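Local coordinates for protein transcriptional regulator, TetR family (Vibrio parahaemolyticus, PDB 3HE0) that probably binds cis-regulatory DNA as a dimeric transcription factor, using a predicted helix-turn-helix in its N-terminal domain, at residues L17-E21 with E61-V66; M91-W96 with F160-L166; I24-F29 with A105-V110. One frame throughout, in Å; residues are numbered along the deposited sequence.

Overall arrangement
Contacts 1 and 3 form one continuous junction: their centres are 10 Å apart and their side chains touch, with Val66 CG2 3.8 Å from Ile106 CG2. Contact 1 joins helix 13-27 to helix 55-74; contact 3 joins it to helix 102-107 of the C-terminal domain. Contact 2 lies within the C-terminal domain, its centre 22 Å from that of contact 1 and 19 Å from that of contact 3; the nearest atoms of contacts 2 and 3 are about 5 Å apart. Contacts 2 and 3 both meet the second subunit. Sulfates lie at contact 3 and about 3 Å from the Asn65 side chain, and a glycerol about 4 Å from that of Ile95, all probably crystallisation solutes.

Contact 1: L17-E21 with E61-V66; sequences LAAAE and EVRLNV
Both segments are regular helix, 17-21 within helix 13-27 and 61-66 within helix 55-74. Their short axes cross almost at right angles (-94°) with a closest approach of 10.3 Å, and the nearest CA pair, Leu17 and Val62, is 6.4 Å apart. Leu17 sends its CA-to-CB bond toward helix 55-74; its m,t rotamer carries CD2 to 3.8 Å from Val62 CG2 and 4.1 Å from Glu61 CB, while CD1 lies 4.0 Å from Asn65 CB. Val62 is in the t rotamer, which splits its methyls: CG2 also meets Ala20 CB at 3.8 Å, and CG1 lies 3.8 Å from Glu21 CG. This is the packing of the first helix of a TetR-type DNA-binding domain on the helix that runs on toward the C-terminal domain, and Ala20 and Leu37 continue the same core into helix 34-41. Glu21 (m,t, chi3 8°) extends its carboxylate across the junction, with OE2 3.8 Å from Val66 CG2 (chi1 t) and OE1 in a salt bridge to Arg69, about one turn beyond Asn65. Asn65 (chi1 t, chi2 67°) turns its amide to the same carboxylate, but Glu21 OE2 is modelled 2.3 Å from Asn65 ND2, too close to be reliable. At the other end Glu61, with chi1 and chi2 both m, directs its carboxylate to a salt bridge with Arg13.

Contact 2: M91-W96 with F160-L166; sequences MWLNIW and FEASVAL
Water 1 sits between two otherwise apolar helix faces, donating to Trp92 O at 3.2 Å and to Ser163 OG at 2.7 Å. Ser163, in the p rotamer, in turn donates from OG to Phe160 O at 2.6 Å. The N-to-C directions of the helical segments are 35° apart (signed crossing -35°), their axes approaching to 9.4 Å, with Trp92 set against Phe160 (CA to CA 6.1 Å) and Ile95 against Val164 (6.5 Å). Ile95 N bonds to Met91 O (2.8 Å) and Val164 N to Phe160 O (3.2 Å). Ile95 (m,t) reaches from its own level back to Phe160, CD1 3.5 Å from Phe160 CB, and has CG2 3.5 Å from Val164 CG2. This ties helix 84-97 to helix 160-171 in the C-terminal domain; Glu161 of this chain forms a salt bridge with Lys169 of the second subunit. Phe160 (chi1 m, chi2 -44°) meets selenomethionine Met91: Met91 CB is 3.9 Å from Phe160 CE1, and SE 5.1 Å from the ring centroid, an oblique Met-aromatic contact. Trp92 (chi1 t, chi2 106°) has Ser163 OG over one face and Leu166 CD1 at its edge, 4.2 Å from CZ2. Trp96 (chi1 t, chi2 -97°) sets CZ3 3.9 Å from Leu166 CB.

Contact 3: I24-F29 with A105-V110; sequences IAESGF and AISNRV. With SO4 (sulfate ion), chain D.
Segment 24-29 is the C-terminal part of helix 13-27 and the turn that follows: Gly28 N still bonds to Ile24 O (2.7 Å), but Gly28 itself leaves helical geometry at phi 74°, psi 167°. Segment 105-110 is helical through Ser107 and then irregular, with Arg109 N bonded to Ile106 O at 3.2 Å. The backbones approach closest at Ala25 and Ile106, CA to CA 4.9 Å, and diverge to 7.7 Å at Phe29 and Val110. The small Ala25 lets them come this close: its CB is 4.2 Å from Ala105 CB and 3.8 Å from Ile106 CG1. Ile106 (m,t) also sets CG2 4.0 Å from both Ile24 CG2 and Phe29 CZ. Phe29 (chi1 -71°, chi2 -90°) turns its ring edge to Ile106 O, 3.6 Å from CE2, and to Arg109 CB, 3.9 Å from CE2. Helix 13-27 thus packs on helix 102-107, the kind of interdomain junction that in relatives such as TetR links the DNA-binding and ligand-binding domains. The Arg109 guanidinium lies over Gly28, NH1 3.4 Å from Gly28 CA; an ideal CB there would be only 2.5 Å from NH1. Arg109 NE donates to sulfate O3 (2.9 Å, 169°), while Phe29 N is 3.0 Å from O2. The anion is also hydrogen-bonded to Gln30 N of the same chain and to Arg109 NH1 of the second subunit. Without a direct hydrogen bond, the segments are held by van der Waals packing, to which Arg109 contributes as much as Phe29, and by a shared sulfate, probably from the crystallisation liquor, marking an anion-binding spot between subunits.

Contact 1: L17-E21 with E61-V66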
ATOM      1  N   LEU A  17       1.149  20.945 -13.508  1.00 20.55           N
ATOM      2  CA  LEU A  17       1.376  19.672 -12.820  1.00 21.62           C
ATOM      3  C   LEU A  17       0.856  19.726 -11.389  1.00 21.54           C
ATOM      4  O   LEU A  17       0.274  18.763 -10.907  1.00 21.59           O
ATOM      5  CB  LEU A  17       2.854  19.274 -12.809  1.00 21.40           C
ATOM      6  CG  LEU A  17       3.395  18.635 -14.084  1.00 23.67           C
ATOM      7  CD1 LEU A  17       4.836  18.272 -13.877  1.00 25.03           C
ATOM      8  CD2 LEU A  17       2.593  17.418 -14.560  1.00 23.02           C
ATOM      9  N   ALA A  18       1.060  20.865 -10.743  1.00 22.04           N
ATOM     10  CA  ALA A  18       0.550  21.088  -9.388  1.00 23.19           C
ATOM     11  C   ALA A  18      -0.975  21.010  -9.376  1.00 23.41           C
ATOM     12  O   ALA A  18      -1.528  20.279  -8.585  1.00 24.13           O
ATOM     13  CB  ALA A  18       1.010  22.420  -8.845  1.00 22.29           C
ATOM     14  N   ALA A  19      -1.644  21.715 -10.293  1.00 23.81           N
ATOM     15  CA  ALA A  19      -3.123  21.643 -10.385  1.00 23.14           C
ATOM     16  C   ALA A  19      -3.562  20.208 -10.650  1.00 23.04           C
ATOM     17  O   ALA A  19      -4.478  19.694  -9.998  1.00 22.07           O
ATOM     18  CB  ALA A  19      -3.652  22.558 -11.477  1.00 21.48           C
ATOM     19  N   ALA A  20      -2.872  19.556 -11.589  1.00 23.13           N
ATOM     20  CA  ALA A  20      -3.222  18.207 -12.005  1.00 23.42           C
ATOM     21  C   ALA A  20      -3.129  17.269 -10.832  1.00 23.58           C
ATOM     22  O   ALA A  20      -4.039  16.497 -10.576  1.00 22.79           O
ATOM     23  CB  ALA A  20      -2.289  17.721 -13.107  1.00 23.09           C
ATOM     24  N   GLU A  21      -1.993  17.319 -10.155  1.00 24.61           N
ATOM     25  CA  GLU A  21      -1.760  16.478  -8.968  1.00 25.96           C
ATOM     26  C   GLU A  21      -2.797  16.708  -7.881  1.00 25.91           C
ATOM     27  O   GLU A  21      -3.278  15.754  -7.280  1.00 26.33           O
ATOM     28  CB  GLU A  21      -0.328  16.673  -8.438  1.00 25.76           C
ATOM     29  CG  GLU A  21       0.640  15.990  -9.357  1.00 27.06           C
ATOM     30  CD  GLU A  21       2.073  16.430  -9.185  1.00 29.05           C
ATOM     31  OE1 GLU A  21       2.363  17.171  -8.227  1.00 30.46           O
ATOM     32  OE2 GLU A  21       2.905  16.026 -10.021  1.00 27.15           O
ATOM     33  N   GLU A  61       3.463  12.203 -16.857  1.00 26.35           N
ATOM     34  CA  GLU A  61       4.328  13.234 -16.315  1.00 26.85           C
ATOM     35  C   GLU A  61       3.950  13.451 -14.879  1.00 25.72           C
ATOM     36  O   GLU A  61       4.799  13.758 -14.064  1.00 25.76           O
ATOM     37  CB  GLU A  61       4.183  14.562 -17.080  1.00 27.61           C
ATOM     38  CG  GLU A  61       4.697  14.513 -18.492  1.00 32.09           C
ATOM     39  CD  GLU A  61       6.147  14.063 -18.517  1.00 38.88           C
ATOM     40  OE1 GLU A  61       6.955  14.657 -17.761  1.00 44.05           O
ATOM     41  OE2 GLU A  61       6.475  13.081 -19.233  1.00 43.66           O
ATOM     42  N   VAL A  62       2.677  13.313 -14.563  1.00 25.18           N
ATOM     43  CA  VAL A  62       2.257  13.382 -13.171  1.00 25.68           C
ATOM     44  C   VAL A  62       2.935  12.249 -12.352  1.00 25.98           C
ATOM     45  O   VAL A  62       3.591  12.507 -11.350  1.00 24.37           O
ATOM     46  CB  VAL A  62       0.700  13.379 -13.039  1.00 25.61           C
ATOM     47  CG1 VAL A  62       0.261  12.970 -11.643  1.00 25.31           C
ATOM     48  CG2 VAL A  62       0.142  14.763 -13.391  1.00 24.96           C
ATOM     49  N   ARG A  63       2.825  11.011 -12.820  1.00 27.44           N
ATOM     50  CA  ARG A  63       3.460   9.881 -12.091  1.00 28.60           C
ATOM     51  C   ARG A  63       4.928  10.158 -11.861  1.00 28.30           C
ATOM     52  O   ARG A  63       5.433   9.952 -10.752  1.00 27.85           O
ATOM     53  CB  ARG A  63       3.319   8.555 -12.827  1.00 29.14           C
ATOM     54  CG  ARG A  63       1.877   8.100 -13.011  1.00 31.93           C
ATOM     55  CD  ARG A  63       1.791   6.803 -13.823  1.00 35.44           C
ATOM     56  NE  ARG A  63       0.414   6.596 -14.282  1.00 38.00           N
ATOM     57  CZ  ARG A  63      -0.037   6.825 -15.521  1.00 39.89           C
ATOM     58  NH1 ARG A  63       0.774   7.227 -16.515  1.00 39.99           N
ATOM     59  NH2 ARG A  63      -1.326   6.626 -15.780  1.00 40.47           N
ATOM     60  N   LEU A  64       5.623  10.637 -12.897  1.00 28.10           N
ATOM     61  CA  LEU A  64       7.075  10.808 -12.770  1.00 28.26           C
ATOM     62  C   LEU A  64       7.370  11.926 -11.813  1.00 28.52           C
ATOM     63  O   LEU A  64       8.345  11.843 -11.042  1.00 29.56           O
ATOM     64  CB  LEU A  64       7.764  11.078 -14.116  1.00 28.29           C
ATOM     65  CG  LEU A  64       7.726   9.883 -15.081  1.00 29.54           C
ATOM     66  CD1 LEU A  64       8.297  10.219 -16.463  1.00 27.25           C
ATOM     67  CD2 LEU A  64       8.407   8.649 -14.438  1.00 27.63           C
ATOM     68  N   ASN A  65       6.540  12.974 -11.852  1.00 27.62           N
ATOM     69  CA  ASN A  65       6.771  14.118 -10.997  1.00 27.53           C
ATOM     70  C   ASN A  65       6.507  13.757  -9.504  1.00 27.23           C
ATOM     71  O   ASN A  65       7.287  14.161  -8.608  1.00 25.55           O
ATOM     72  CB  ASN A  65       5.903  15.326 -11.438  1.00 27.59           C
ATOM     73  CG  ASN A  65       6.051  16.525 -10.503  1.00 26.26           C
ATOM     74  OD1 ASN A  65       7.110  17.130 -10.432  1.00 30.67           O
ATOM     75  ND2 ASN A  65       4.997  16.876  -9.805  1.00 24.65           N
ATOM     76  N   VAL A  66       5.425  13.005  -9.260  1.00 26.93           N
ATOM     77  CA  VAL A  66       5.127  12.509  -7.895  1.00 28.28           C
ATOM     78  C   VAL A  66       6.272  11.604  -7.339  1.00 28.97           C
ATOM     79  O   VAL A  66       6.786  11.807  -6.241  1.00 30.21           O
ATOM     80  CB  VAL A  66       3.786  11.772  -7.865  1.00 28.48           C
ATOM     81  CG1 VAL A  66       3.674  10.906  -6.581  1.00 28.18           C
ATOM     82  CG2 VAL A  66       2.625  12.786  -7.977  1.00 26.34           C
TER

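Contact 2: M91-W96 with F160-L166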
HETATM    1  N   MSE A  91      15.455   8.521   6.937  1.00 25.58           N
HETATM    2  CA  MSE A  91      14.575   8.201   5.828  1.00 26.45           C
HETATM    3  C   MSE A  91      13.298   7.545   6.341  1.00 25.66           C
HETATM    4  O   MSE A  91      12.215   7.835   5.845  1.00 25.57           O
HETATM    5  CB  MSE A  91      15.275   7.270   4.835  1.00 26.86           C
HETATM    6  CG  MSE A  91      16.374   7.964   4.066  1.00 30.92           C
HETATM    7 SE   MSE A  91      17.349   6.714   2.939  1.00 41.00          SE
HETATM    8  CE  MSE A  91      18.548   7.991   2.078  1.00 39.47           C
ATOM      9  N   TRP A  92      13.430   6.677   7.338  1.00 25.06           N
ATOM     10  CA  TRP A  92      12.264   5.976   7.897  1.00 24.54           C
ATOM     11  C   TRP A  92      11.286   7.025   8.412  1.00 24.82           C
ATOM     12  O   TRP A  92      10.100   6.951   8.152  1.00 24.39           O
ATOM     13  CB  TRP A  92      12.708   5.036   9.024  1.00 24.03           C
ATOM     14  CG  TRP A  92      11.725   4.007   9.415  1.00 22.93           C
ATOM     15  CD1 TRP A  92      11.772   2.661   9.130  1.00 23.27           C
ATOM     16  CD2 TRP A  92      10.542   4.207  10.190  1.00 21.24           C
ATOM     17  NE1 TRP A  92      10.684   2.025   9.681  1.00 21.39           N
ATOM     18  CE2 TRP A  92       9.922   2.957  10.340  1.00 20.40           C
ATOM     19  CE3 TRP A  92       9.958   5.323  10.790  1.00 21.29           C
ATOM     20  CZ2 TRP A  92       8.738   2.807  11.030  1.00 20.95           C
ATOM     21  CZ3 TRP A  92       8.788   5.158  11.484  1.00 22.15           C
ATOM     22  CH2 TRP A  92       8.191   3.911  11.597  1.00 19.48           C
ATOM     23  N   LEU A  93      11.800   8.018   9.129  1.00 25.40           N
ATOM     24  CA  LEU A  93      10.966   9.084   9.709  1.00 26.07           C
ATOM     25  C   LEU A  93      10.444  10.049   8.650  1.00 26.20           C
ATOM     26  O   LEU A  93       9.324  10.548   8.750  1.00 26.76           O
ATOM     27  CB  LEU A  93      11.729   9.860  10.786  1.00 25.80           C
ATOM     28  CG  LEU A  93      11.842   9.139  12.131  1.00 26.81           C
ATOM     29  CD1 LEU A  93      12.729   9.934  13.100  1.00 25.63           C
ATOM     30  CD2 LEU A  93      10.465   8.899  12.757  1.00 25.86           C
ATOM     31  N   ASN A  94      11.237  10.318   7.624  1.00 26.56           N
ATOM     32  CA  ASN A  94      10.699  11.067   6.480  1.00 26.79           C
ATOM     33  C   ASN A  94       9.507  10.310   5.872  1.00 26.89           C
ATOM     34  O   ASN A  94       8.507  10.911   5.460  1.00 27.80           O
ATOM     35  CB  ASN A  94      11.771  11.302   5.394  1.00 26.71           C
ATOM     36  CG  ASN A  94      12.861  12.282   5.825  1.00 26.71           C
ATOM     37  OD1 ASN A  94      12.647  13.097   6.698  1.00 23.43           O
ATOM     38  ND2 ASN A  94      14.044  12.197   5.196  1.00 26.67           N
ATOM     39  N   ILE A  95       9.613   8.991   5.780  1.00 26.77           N
ATOM     40  CA  ILE A  95       8.514   8.230   5.188  1.00 26.69           C
ATOM     41  C   ILE A  95       7.291   8.384   6.085  1.00 26.44           C
ATOM     42  O   ILE A  95       6.204   8.596   5.595  1.00 26.14           O
ATOM     43  CB  ILE A  95       8.853   6.730   4.943  1.00 26.55           C
ATOM     44  CG1 ILE A  95       9.861   6.583   3.810  1.00 26.90           C
ATOM     45  CG2 ILE A  95       7.565   5.908   4.593  1.00 26.44           C
ATOM     46  CD1 ILE A  95      10.573   5.194   3.797  1.00 26.65           C
ATOM     47  N   TRP A  96       7.487   8.292   7.395  1.00 26.79           N
ATOM     48  CA  TRP A  96       6.388   8.374   8.344  1.00 27.36           C
ATOM     49  C   TRP A  96       5.662   9.706   8.201  1.00 28.40           C
ATOM     50  O   TRP A  96       4.438   9.772   8.230  1.00 27.92           O
ATOM     51  CB  TRP A  96       6.945   8.244   9.766  1.00 27.64           C
ATOM     52  CG  TRP A  96       5.958   8.306  10.852  1.00 25.74           C
ATOM     53  CD1 TRP A  96       5.628   9.382  11.580  1.00 27.95           C
ATOM     54  CD2 TRP A  96       5.196   7.222  11.364  1.00 27.51           C
ATOM     55  NE1 TRP A  96       4.679   9.055  12.517  1.00 28.31           N
ATOM     56  CE2 TRP A  96       4.407   7.722  12.408  1.00 27.42           C
ATOM     57  CE3 TRP A  96       5.119   5.872  11.049  1.00 28.32           C
ATOM     58  CZ2 TRP A  96       3.526   6.934  13.118  1.00 30.19           C
ATOM     59  CZ3 TRP A  96       4.245   5.083  11.755  1.00 30.63           C
ATOM     60  CH2 TRP A  96       3.462   5.612  12.790  1.00 30.67           C
ATOM     61  N   PHE A 160      11.557  -0.038   4.774  1.00 26.28           N
ATOM     62  CA  PHE A 160      10.863   1.179   4.382  1.00 26.83           C
ATOM     63  C   PHE A 160       9.443   0.961   3.882  1.00 28.67           C
ATOM     64  O   PHE A 160       8.514   1.572   4.407  1.00 28.82           O
ATOM     65  CB  PHE A 160      11.666   1.934   3.318  1.00 26.07           C
ATOM     66  CG  PHE A 160      13.011   2.406   3.797  1.00 24.05           C
ATOM     67  CD1 PHE A 160      13.158   3.011   5.048  1.00 22.45           C
ATOM     68  CD2 PHE A 160      14.136   2.250   3.017  1.00 24.37           C
ATOM     69  CE1 PHE A 160      14.404   3.479   5.491  1.00 20.58           C
ATOM     70  CE2 PHE A 160      15.399   2.722   3.471  1.00 24.23           C
ATOM     71  CZ  PHE A 160      15.518   3.322   4.708  1.00 20.81           C
ATOM     72  N   GLU A 161       9.281   0.122   2.855  1.00 30.48           N
ATOM     73  CA  GLU A 161       7.997   0.017   2.121  1.00 32.09           C
ATOM     74  C   GLU A 161       6.931  -0.535   3.028  1.00 31.99           C
ATOM     75  O   GLU A 161       5.728  -0.231   2.869  1.00 32.45           O
ATOM     76  CB  GLU A 161       8.086  -0.830   0.826  1.00 32.09           C
ATOM     77  CG  GLU A 161       8.669  -0.036  -0.388  1.00 34.56           C
ATOM     78  CD  GLU A 161       9.331  -0.922  -1.446  1.00 35.48           C
ATOM     79  OE1 GLU A 161       8.673  -1.803  -2.000  1.00 37.75           O
ATOM     80  OE2 GLU A 161      10.524  -0.746  -1.742  1.00 37.84           O
ATOM     81  N   ALA A 162       7.362  -1.305   4.002  1.00 32.05           N
ATOM     82  CA  ALA A 162       6.398  -1.915   4.897  1.00 32.27           C
ATOM     83  C   ALA A 162       5.873  -0.848   5.844  1.00 31.40           C
ATOM     84  O   ALA A 162       4.667  -0.776   6.075  1.00 31.76           O
ATOM     85  CB  ALA A 162       6.997  -3.127   5.642  1.00 31.97           C
ATOM     86  N   SER A 163       6.756  -0.016   6.378  1.00 30.80           N
ATOM     87  CA  SER A 163       6.357   1.071   7.317  1.00 30.39           C
ATOM     88  C   SER A 163       5.560   2.283   6.682  1.00 29.10           C
ATOM     89  O   SER A 163       5.023   3.126   7.385  1.00 28.52           O
ATOM     90  CB  SER A 163       7.606   1.674   7.858  1.00 30.47           C
ATOM     91  OG  SER A 163       8.156   2.419   6.804  1.00 33.59           O
ATOM     92  N   VAL A 164       5.550   2.389   5.361  1.00 27.91           N
ATOM     93  CA  VAL A 164       4.509   3.137   4.672  1.00 26.54           C
ATOM     94  C   VAL A 164       3.175   2.641   5.211  1.00 26.53           C
ATOM     95  O   VAL A 164       2.278   3.411   5.519  1.00 25.67           O
ATOM     96  CB  VAL A 164       4.607   2.905   3.149  1.00 26.46           C
ATOM     97  CG1 VAL A 164       3.392   3.461   2.420  1.00 24.98           C
ATOM     98  CG2 VAL A 164       5.900   3.516   2.625  1.00 24.72           C
ATOM     99  N   ALA A 165       3.082   1.327   5.377  1.00 26.88           N
ATOM    100  CA  ALA A 165       1.871   0.686   5.842  1.00 26.76           C
ATOM    101  C   ALA A 165       1.531   1.094   7.251  1.00 26.46           C
ATOM    102  O   ALA A 165       0.375   1.346   7.555  1.00 25.93           O
ATOM    103  CB  ALA A 165       1.996  -0.840   5.730  1.00 27.05           C
ATOM    104  N   LEU A 166       2.534   1.159   8.112  1.00 26.93           N
ATOM    105  CA  LEU A 166       2.313   1.601   9.486  1.00 27.49           C
ATOM    106  C   LEU A 166       1.823   3.055   9.509  1.00 28.47           C
ATOM    107  O   LEU A 166       0.875   3.413  10.229  1.00 27.55           O
ATOM    108  CB  LEU A 166       3.608   1.495  10.306  1.00 27.39           C
ATOM    109  CG  LEU A 166       4.014   0.161  10.920  1.00 26.61           C
ATOM    110  CD1 LEU A 166       5.319   0.368  11.620  1.00 26.08           C
ATOM    111  CD2 LEU A 166       2.993  -0.311  11.881  1.00 23.71           C
TER
HETATM  112  O   HOH W   1       7.738   4.810   7.909  1.00 38.04           O

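Contact 3: I24-F29 with A105-V110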
ATOM      1  N   ILE A  24      -5.989  14.992  -9.116  1.00 31.62           N
ATOM      2  CA  ILE A  24      -5.807  13.542  -9.043  1.00 32.91           C
ATOM      3  C   ILE A  24      -5.812  13.071  -7.582  1.00 34.49           C
ATOM      4  O   ILE A  24      -6.468  12.076  -7.249  1.00 34.57           O
ATOM      5  CB  ILE A  24      -4.511  13.101  -9.753  1.00 33.03           C
ATOM      6  CG1 ILE A  24      -4.642  13.330 -11.264  1.00 33.20           C
ATOM      7  CG2 ILE A  24      -4.188  11.623  -9.475  1.00 32.89           C
ATOM      8  CD1 ILE A  24      -3.318  13.371 -11.979  1.00 33.06           C
ATOM      9  N   ALA A  25      -5.093  13.774  -6.703  1.00 35.56           N
ATOM     10  CA  ALA A  25      -5.163  13.442  -5.277  1.00 36.69           C
ATOM     11  C   ALA A  25      -6.618  13.444  -4.876  1.00 37.19           C
ATOM     12  O   ALA A  25      -7.079  12.496  -4.263  1.00 37.29           O
ATOM     13  CB  ALA A  25      -4.354  14.414  -4.401  1.00 36.58           C
ATOM     14  N   GLU A  26      -7.351  14.478  -5.273  1.00 38.35           N
ATOM     15  CA  GLU A  26      -8.744  14.629  -4.848  1.00 39.22           C
ATOM     16  C   GLU A  26      -9.622  13.521  -5.363  1.00 40.49           C
ATOM     17  O   GLU A  26     -10.280  12.834  -4.583  1.00 41.10           O
ATOM     18  CB  GLU A  26      -9.347  15.939  -5.349  1.00 39.15           C
ATOM     19  CG  GLU A  26      -9.057  17.112  -4.469  1.00 38.85           C
ATOM     20  CD  GLU A  26      -9.399  18.437  -5.106  1.00 38.24           C
ATOM     21  OE1 GLU A  26     -10.125  18.484  -6.125  1.00 38.33           O
ATOM     22  OE2 GLU A  26      -8.917  19.447  -4.573  1.00 39.58           O
ATOM     23  N   SER A  27      -9.643  13.368  -6.682  1.00 41.86           N
ATOM     24  CA  SER A  27     -10.644  12.535  -7.351  1.00 42.65           C
ATOM     25  C   SER A  27     -10.063  11.626  -8.464  1.00 43.28           C
ATOM     26  O   SER A  27     -10.767  11.242  -9.400  1.00 43.62           O
ATOM     27  CB  SER A  27     -11.807  13.417  -7.844  1.00 42.77           C
ATOM     28  OG  SER A  27     -11.376  14.736  -8.160  1.00 43.53           O
ATOM     29  N   GLY A  28      -8.780  11.280  -8.339  1.00 43.97           N
ATOM     30  CA  GLY A  28      -8.144  10.241  -9.176  1.00 44.38           C
ATOM     31  C   GLY A  28      -7.809  10.515 -10.647  1.00 44.50           C
ATOM     32  O   GLY A  28      -8.297  11.485 -11.254  1.00 44.34           O
ATOM     33  N   PHE A  29      -6.992   9.611 -11.206  1.00 44.47           N
ATOM     34  CA  PHE A  29      -6.521   9.665 -12.608  1.00 44.52           C
ATOM     35  C   PHE A  29      -7.638   9.724 -13.668  1.00 44.89           C
ATOM     36  O   PHE A  29      -7.656  10.637 -14.506  1.00 45.08           O
ATOM     37  CB  PHE A  29      -5.589   8.472 -12.908  1.00 44.09           C
ATOM     38  CG  PHE A  29      -4.235   8.568 -12.243  1.00 42.96           C
ATOM     39  CD1 PHE A  29      -3.165   9.197 -12.885  1.00 42.12           C
ATOM     40  CD2 PHE A  29      -4.015   8.027 -10.988  1.00 41.72           C
ATOM     41  CE1 PHE A  29      -1.912   9.295 -12.271  1.00 41.09           C
ATOM     42  CE2 PHE A  29      -2.751   8.125 -10.374  1.00 40.51           C
ATOM     43  CZ  PHE A  29      -1.711   8.761 -11.019  1.00 40.12           C
ATOM     44  N   ALA A 105      -1.313  10.122  -1.456  1.00 37.33           N
ATOM     45  CA  ALA A 105      -2.657   9.973  -1.998  1.00 38.35           C
ATOM     46  C   ALA A 105      -2.614   9.556  -3.495  1.00 38.88           C
ATOM     47  O   ALA A 105      -3.284   8.603  -3.930  1.00 38.73           O
ATOM     48  CB  ALA A 105      -3.446  11.277  -1.797  1.00 37.78           C
ATOM     49  N   ILE A 106      -1.774  10.246  -4.255  1.00 39.74           N
ATOM     50  CA  ILE A 106      -1.690  10.056  -5.695  1.00 40.46           C
ATOM     51  C   ILE A 106      -1.055   8.723  -6.061  1.00 41.56           C
ATOM     52  O   ILE A 106      -1.546   8.007  -6.947  1.00 41.42           O
ATOM     53  CB  ILE A 106      -0.875  11.191  -6.348  1.00 40.23           C
ATOM     54  CG1 ILE A 106      -1.626  12.514  -6.207  1.00 40.02           C
ATOM     55  CG2 ILE A 106      -0.620  10.904  -7.828  1.00 39.66           C
ATOM     56  CD1 ILE A 106      -0.714  13.721  -6.287  1.00 40.32           C
ATOM     57  N   SER A 107       0.045   8.402  -5.389  1.00 42.70           N
ATOM     58  CA  SER A 107       0.817   7.241  -5.756  1.00 44.38           C
ATOM     59  C   SER A 107       0.146   5.963  -5.270  1.00 45.57           C
ATOM     60  O   SER A 107       0.442   4.901  -5.793  1.00 46.26           O
ATOM     61  CB  SER A 107       2.243   7.341  -5.234  1.00 44.26           C
ATOM     62  OG  SER A 107       2.257   7.285  -3.830  1.00 46.81           O
ATOM     63  N   ASN A 108      -0.769   6.056  -4.297  1.00 46.54           N
ATOM     64  CA  ASN A 108      -1.581   4.892  -3.912  1.00 47.32           C
ATOM     65  C   ASN A 108      -2.583   4.447  -4.980  1.00 47.84           C
ATOM     66  O   ASN A 108      -3.365   3.552  -4.741  1.00 47.96           O
ATOM     67  CB  ASN A 108      -2.332   5.142  -2.597  1.00 47.61           C
ATOM     68  CG  ASN A 108      -1.537   4.704  -1.366  1.00 47.54           C
ATOM     69  OD1 ASN A 108      -0.321   4.891  -1.304  1.00 46.91           O
ATOM     70  ND2 ASN A 108      -2.233   4.116  -0.379  1.00 49.05           N
ATOM     71  N   ARG A 109      -2.552   5.062  -6.154  1.00 48.70           N
ATOM     72  CA  ARG A 109      -3.433   4.681  -7.247  1.00 49.09           C
ATOM     73  C   ARG A 109      -2.588   4.187  -8.432  1.00 49.49           C
ATOM     74  O   ARG A 109      -2.670   3.013  -8.813  1.00 49.65           O
ATOM     75  CB  ARG A 109      -4.307   5.881  -7.634  1.00 49.19           C
ATOM     76  CG  ARG A 109      -4.647   6.789  -6.440  1.00 49.48           C
ATOM     77  CD  ARG A 109      -5.350   8.057  -6.855  1.00 50.22           C
ATOM     78  NE  ARG A 109      -6.756   7.830  -7.202  1.00 51.27           N
ATOM     79  CZ  ARG A 109      -7.813   8.165  -6.453  1.00 52.01           C
ATOM     80  NH1 ARG A 109      -9.039   7.899  -6.895  1.00 52.54           N
ATOM     81  NH2 ARG A 109      -7.674   8.761  -5.270  1.00 52.13           N
ATOM     82  N   VAL A 110      -1.753   5.085  -8.973  1.00 49.82           N
ATOM     83  CA  VAL A 110      -0.990   4.879 -10.229  1.00 49.78           C
ATOM     84  C   VAL A 110      -1.506   3.750 -11.130  1.00 49.81           C
ATOM     85  O   VAL A 110      -2.703   3.450 -11.167  1.00 49.55           O
ATOM     86  CB  VAL A 110       0.511   4.659  -9.936  1.00 49.93           C
ATOM     87  CG1 VAL A 110       1.248   4.201 -11.190  1.00 49.41           C
ATOM     88  CG2 VAL A 110       1.125   5.941  -9.359  1.00 50.23           C
TER
HETATM   89  S   SO4 D 194      -8.335   6.273 -10.604  1.00121.63           S
HETATM   90  O1  SO4 D 194      -7.638   6.063 -11.868  1.00121.89           O
HETATM   91  O2  SO4 D 194      -9.045   7.546 -10.671  1.00121.46           O
HETATM   92  O3  SO4 D 194      -7.354   6.248  -9.513  1.00120.66           O
HETATM   93  O4  SO4 D 194      -9.344   5.233 -10.428  1.00121.62           O